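Local structure of peroxisomal membrane protein LPX1 (Saccharomyces cerevisiae, 2Y6U) at residues F6-K11 against T34-T39; R284-H289 against N312-V317. The protein hydrolyses acyl esters and lipids in the peroxisome, with acyl esterase, lipase and phospholipase A activity. All coordinates share one frame; numbering follows the deposited sequence. Where two conformers were deposited one is given.

How the interactions relate
Both contacts belong to one mixed sheet, the central sheet of the alpha/beta-hydrolase fold, and they sit at its two ends. Interaction 1 joins the antiparallel strands 6-11 and 35-40 at one margin; interaction 2 joins the parallel strands 286-292 and 313-318 at the other. Between them, across the sheet, run strands 84-92, 51-58, 137-144 and 164-168. The centres of the two contacts are about 28 Å apart, on opposite sides of the chain's centre, and their nearest atoms remain about 19 Å from each other. Along the chain, interaction 1 is complete before interaction 2 begins, so the sheet starts at one margin and finishes at the other.

Interaction 1: residues F6-K11 against T34-T39; sequences FKKETK and TYDVYT
Lys8 lies beside Tyr38, the two side chains pointing the same way. From CB, 3.7 Å from Tyr38 CE2, the lysine runs on with CG anti to the backbone N (chi1 -176°) and the rest extended. CG comes to 3.6 Å from the same CE2, approaching the ring obliquely, and CD reaches the phenol end, 3.6 Å from Tyr38 OH. CE then passes Asp36 OD2, while NZ is too far from that oxygen for a salt bridge; water 1 joins them, accepting from NZ and donating to OD2. The other carboxylate oxygen, OD1, takes a hydrogen bond of 2.8 Å from Thr10 OG1, which stands well above the carboxylate plane, and a salt bridge from Lys65.

On the face that carries Glu9 and Val37, Lys11 CB sits over the Tyr35 ring, 4.1 Å from its centroid, in a CH-pi contact. Glu128 OE2 takes a salt bridge from Lys11 NZ and is hydrogen-bonded to Tyr35 OH. The backbones are antiparallel; Glu9 and Val37 form a hydrogen-bonded pair, with Val37 N to Glu9 O at 2.8 Å.

This antiparallel pair makes up the first two strands of the alpha/beta-hydrolase sheet. Strand 6-11 is outermost within the chain; strand 35-40 pairs on its other side with strand 84-92, and Thr34 packs on helix 98-103.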
# COMPACT_ATOMS: atom_id res chain seq x y z
N PHE A 6 -1.41 -28.83 11.60
CA PHE A 6 -1.25 -27.43 12.00
C PHE A 6 -2.25 -27.06 13.10
O PHE A 6 -3.40 -27.47 13.04
CB PHE A 6 -1.58 -26.47 10.84
CG PHE A 6 -0.70 -26.64 9.64
CD1 PHE A 6 0.61 -26.23 9.66
CD2 PHE A 6 -1.24 -27.14 8.45
CE1 PHE A 6 1.42 -26.37 8.53
CE2 PHE A 6 -0.47 -27.27 7.35
CZ PHE A 6 0.86 -26.87 7.37
N LYS A 7 -1.79 -26.27 14.06
CA LYS A 7 -2.67 -25.60 15.01
C LYS A 7 -3.47 -24.56 14.25
O LYS A 7 -2.90 -23.76 13.46
CB LYS A 7 -1.81 -24.90 16.08
CG LYS A 7 -2.58 -23.97 16.99
CD LYS A 7 -1.57 -23.08 17.86
CE LYS A 7 -2.09 -22.62 19.23
NZ LYS A 7 -3.32 -21.83 19.08
N LYS A 8 -4.77 -24.55 14.46
CA LYS A 8 -5.62 -23.59 13.82
C LYS A 8 -6.05 -22.52 14.79
O LYS A 8 -6.55 -22.82 15.85
CB LYS A 8 -6.87 -24.31 13.37
CG LYS A 8 -7.85 -23.45 12.58
CD LYS A 8 -9.17 -24.18 12.33
CE LYS A 8 -10.23 -23.22 11.88
NZ LYS A 8 -11.52 -23.87 11.61
N GLU A 9 -5.96 -21.25 14.40
CA GLU A 9 -6.60 -20.16 15.16
C GLU A 9 -7.38 -19.24 14.21
O GLU A 9 -6.85 -18.87 13.15
CB GLU A 9 -5.52 -19.36 15.89
CG GLU A 9 -6.13 -18.28 16.86
CD GLU A 9 -5.05 -17.53 17.65
OE1 GLU A 9 -3.86 -18.01 17.61
OE2 GLU A 9 -5.44 -16.53 18.32
N THR A 10 -8.59 -18.83 14.57
CA THR A 10 -9.37 -17.89 13.76
C THR A 10 -9.16 -16.55 14.45
O THR A 10 -9.36 -16.43 15.68
CB THR A 10 -10.86 -18.32 13.79
OG1 THR A 10 -10.94 -19.62 13.24
CG2 THR A 10 -11.78 -17.36 13.05
N LYS A 11 -8.80 -15.55 13.68
CA LYS A 11 -8.55 -14.23 14.19
C LYS A 11 -9.40 -13.23 13.41
O LYS A 11 -9.83 -13.51 12.28
CB LYS A 11 -7.06 -13.87 14.05
CG LYS A 11 -6.09 -14.84 14.73
CD LYS A 11 -4.71 -14.20 14.73
CE LYS A 11 -3.65 -15.09 15.24
NZ LYS A 11 -2.26 -14.54 15.12
N THR A 34 -11.92 -11.51 8.96
CA THR A 34 -11.68 -12.77 9.73
C THR A 34 -10.83 -13.68 8.89
O THR A 34 -11.05 -13.77 7.65
CB THR A 34 -13.00 -13.51 10.05
OG1 THR A 34 -13.79 -12.65 10.86
CG2 THR A 34 -12.73 -14.82 10.79
N TYR A 35 -9.82 -14.30 9.48
CA TYR A 35 -8.97 -15.18 8.75
C TYR A 35 -8.54 -16.31 9.67
O TYR A 35 -8.58 -16.18 10.89
CB TYR A 35 -7.73 -14.47 8.19
CG TYR A 35 -6.86 -13.78 9.22
CD1 TYR A 35 -7.20 -12.52 9.70
CD2 TYR A 35 -5.68 -14.35 9.70
CE1 TYR A 35 -6.41 -11.87 10.63
CE2 TYR A 35 -4.88 -13.70 10.60
CZ TYR A 35 -5.25 -12.48 11.07
OH TYR A 35 -4.47 -11.81 11.97
N ASP A 36 -8.15 -17.44 9.10
CA ASP A 36 -7.62 -18.56 9.89
C ASP A 36 -6.12 -18.65 9.72
O ASP A 36 -5.64 -18.54 8.55
CB ASP A 36 -8.30 -19.86 9.43
CG ASP A 36 -9.79 -19.89 9.77
OD1 ASP A 36 -10.26 -19.10 10.62
OD2 ASP A 36 -10.55 -20.76 9.23
N VAL A 37 -5.36 -18.80 10.81
CA VAL A 37 -3.94 -18.95 10.77
C VAL A 37 -3.65 -20.37 11.18
O VAL A 37 -4.03 -20.81 12.30
CB VAL A 37 -3.20 -18.02 11.84
CG1 VAL A 37 -1.72 -18.20 11.73
CG2 VAL A 37 -3.51 -16.64 11.58
N TYR A 38 -2.86 -21.05 10.37
CA TYR A 38 -2.42 -22.40 10.62
C TYR A 38 -0.95 -22.35 10.90
O TYR A 38 -0.16 -21.87 10.07
CB TYR A 38 -2.73 -23.31 9.42
CG TYR A 38 -4.21 -23.55 9.27
CD1 TYR A 38 -5.00 -22.68 8.52
CD2 TYR A 38 -4.83 -24.59 9.90
CE1 TYR A 38 -6.38 -22.88 8.40
CE2 TYR A 38 -6.20 -24.82 9.74
CZ TYR A 38 -6.95 -23.98 8.97
OH TYR A 38 -8.31 -24.19 8.83
N THR A 39 -0.53 -22.87 12.07
CA THR A 39 0.87 -22.85 12.48
C THR A 39 1.45 -24.26 12.69
O THR A 39 0.85 -25.11 13.32
CB THR A 39 1.05 -21.98 13.77
OG1 THR A 39 0.54 -20.70 13.43
CG2 THR A 39 2.47 -21.80 14.08
O HOH W 1 -12.93 -21.70 10.15

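Interaction 2: residues R284-H289 against N312-V317; sequences RKRTIH and NYHLDV
The last two strands of the alpha/beta-hydrolase sheet, 286-292 and 313-318, are joined here as a right-handed beta-alpha-beta crossover through helix 300-309. Their parallel pairing sets Thr287 beside Tyr313, Ile288 beside His314 and His289 beside Leu315, with backbone bonds from His289 N to His314 O and from Asp316 N to His289 O, each 2.8 Å.

Arg286 crosses Asn312 at about a right angle. Its chain bends at chi2 (85°), which puts CD 3.4 Å from Asn312 OD1; NH1 then gives that oxygen a hydrogen bond of 3.0 Å, tilted from both the guanidinium and carbonyl planes. Water 4 links NH1 to Tyr313 O, and His314 CB lies over one guanidinium face. The His314 ring donates from NE2 to Asp316 OD1, which also forms a salt bridge with Arg336 of helix 330-347, while Asp316 OD2 is hydrogen-bonded to His340 NE2 of the same helix.

On the face with Thr287, helix 300-309 packs against His289 and Tyr313. Leu315 CD1 covers one face of the His289 ring, 4.0 Å from its centroid. At the ring's edge, His289 ND1 and Tyr313 OH share a hydrogen bond of 2.8 Å, with the two ring planes at 72°.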
# COMPACT_ATOMS: atom_id res chain seq x y z
N ARG A 284 8.05 -8.62 -10.62
CA ARG A 284 9.34 -9.23 -11.08
C ARG A 284 9.50 -10.64 -10.54
O ARG A 284 10.40 -11.38 -10.99
CB ARG A 284 10.52 -8.41 -10.58
CG ARG A 284 10.54 -7.05 -11.10
CD ARG A 284 11.85 -6.55 -10.59
NE ARG A 284 11.92 -5.12 -10.52
CZ ARG A 284 13.04 -4.46 -10.27
NH1 ARG A 284 14.17 -5.14 -10.02
NH2 ARG A 284 13.03 -3.13 -10.24
N LYS A 285 8.62 -11.05 -9.66
CA LYS A 285 8.70 -12.33 -9.00
C LYS A 285 8.37 -13.48 -9.91
O LYS A 285 7.53 -13.36 -10.78
CB LYS A 285 7.69 -12.38 -7.82
CG LYS A 285 7.80 -11.26 -6.85
CD LYS A 285 9.18 -11.17 -6.14
CE LYS A 285 9.31 -9.90 -5.30
NZ LYS A 285 8.23 -9.77 -4.30
N ARG A 286 8.95 -14.63 -9.64
CA ARG A 286 8.50 -15.83 -10.27
C ARG A 286 7.00 -15.99 -10.05
O ARG A 286 6.55 -15.97 -8.91
CB ARG A 286 9.22 -16.99 -9.59
CG ARG A 286 8.74 -18.33 -10.10
CD ARG A 286 9.44 -18.65 -11.27
NE ARG A 286 9.40 -20.05 -11.78
CZ ARG A 286 9.49 -20.36 -13.09
NH1 ARG A 286 9.57 -19.41 -14.06
NH2 ARG A 286 9.47 -21.65 -13.45
N THR A 287 6.26 -16.17 -11.13
CA THR A 287 4.83 -16.26 -11.13
C THR A 287 4.39 -17.46 -11.95
O THR A 287 4.78 -17.67 -13.19
CB THR A 287 4.27 -14.95 -11.73
OG1 THR A 287 4.72 -13.85 -10.95
CG2 THR A 287 2.71 -15.00 -11.73
N ILE A 288 3.72 -18.36 -11.27
CA ILE A 288 3.16 -19.55 -11.88
C ILE A 288 1.70 -19.26 -12.22
O ILE A 288 0.95 -18.80 -11.36
CB ILE A 288 3.18 -20.70 -10.87
CG1 ILE A 288 4.54 -20.87 -10.22
CG2 ILE A 288 2.65 -21.97 -11.51
CD1 ILE A 288 5.81 -21.03 -11.24
N HIS A 289 1.27 -19.60 -13.43
CA HIS A 289 -0.06 -19.35 -13.87
C HIS A 289 -0.63 -20.70 -14.19
O HIS A 289 -0.12 -21.41 -15.04
CB HIS A 289 0.04 -18.47 -15.09
CG HIS A 289 -1.26 -18.01 -15.65
ND1 HIS A 289 -1.33 -17.32 -16.84
CD2 HIS A 289 -2.54 -18.14 -15.20
CE1 HIS A 289 -2.58 -17.03 -17.09
NE2 HIS A 289 -3.34 -17.48 -16.10
N ASN A 312 9.02 -13.17 -15.32
CA ASN A 312 9.42 -14.47 -14.84
C ASN A 312 8.19 -15.31 -14.71
O ASN A 312 7.54 -15.34 -13.67
CB ASN A 312 10.19 -14.35 -13.50
CG ASN A 312 10.89 -15.65 -13.07
OD1 ASN A 312 10.73 -16.71 -13.74
ND2 ASN A 312 11.65 -15.61 -11.96
N TYR A 313 7.82 -16.00 -15.78
CA TYR A 313 6.48 -16.55 -15.93
C TYR A 313 6.53 -18.02 -16.33
O TYR A 313 7.43 -18.42 -17.16
CB TYR A 313 5.82 -15.79 -17.06
CG TYR A 313 4.44 -16.26 -17.49
CD1 TYR A 313 3.32 -15.83 -16.87
CD2 TYR A 313 4.29 -17.24 -18.52
CE1 TYR A 313 2.11 -16.23 -17.21
CE2 TYR A 313 3.10 -17.62 -18.90
CZ TYR A 313 1.97 -17.15 -18.27
OH TYR A 313 0.74 -17.55 -18.70
N HIS A 314 5.63 -18.83 -15.74
CA HIS A 314 5.51 -20.22 -16.10
C HIS A 314 4.04 -20.58 -16.16
O HIS A 314 3.32 -20.34 -15.18
CB HIS A 314 6.17 -21.10 -15.06
CG HIS A 314 5.94 -22.58 -15.30
ND1 HIS A 314 6.86 -23.41 -15.92
CD2 HIS A 314 4.86 -23.37 -15.05
CE1 HIS A 314 6.39 -24.64 -15.96
NE2 HIS A 314 5.16 -24.64 -15.49
N LEU A 315 3.58 -21.17 -17.26
CA LEU A 315 2.20 -21.62 -17.39
C LEU A 315 2.14 -23.14 -17.11
O LEU A 315 2.98 -23.93 -17.63
CB LEU A 315 1.65 -21.37 -18.83
CG LEU A 315 0.15 -21.77 -19.03
CD1 LEU A 315 -0.82 -20.72 -18.35
CD2 LEU A 315 -0.08 -22.05 -20.52
N ASP A 316 1.13 -23.58 -16.33
CA ASP A 316 0.77 -24.99 -16.23
C ASP A 316 -0.67 -25.16 -16.63
O ASP A 316 -1.52 -24.41 -16.17
CB ASP A 316 0.77 -25.54 -14.82
CG ASP A 316 2.06 -25.86 -14.34
OD1 ASP A 316 2.81 -26.64 -15.04
OD2 ASP A 316 2.39 -25.23 -13.32
N VAL A 317 -0.94 -26.09 -17.49
CA VAL A 317 -2.32 -26.29 -18.01
C VAL A 317 -2.80 -27.61 -17.36
O VAL A 317 -2.12 -28.63 -17.47
CB VAL A 317 -2.32 -26.37 -19.53
CG1 VAL A 317 -3.67 -26.75 -20.11
CG2 VAL A 317 -1.89 -24.99 -20.17
O HOH W 2 12.19 -13.35 -10.57
O HOH W 3 7.39 -11.90 -13.27
O HOH W 4 10.00 -20.14 -16.59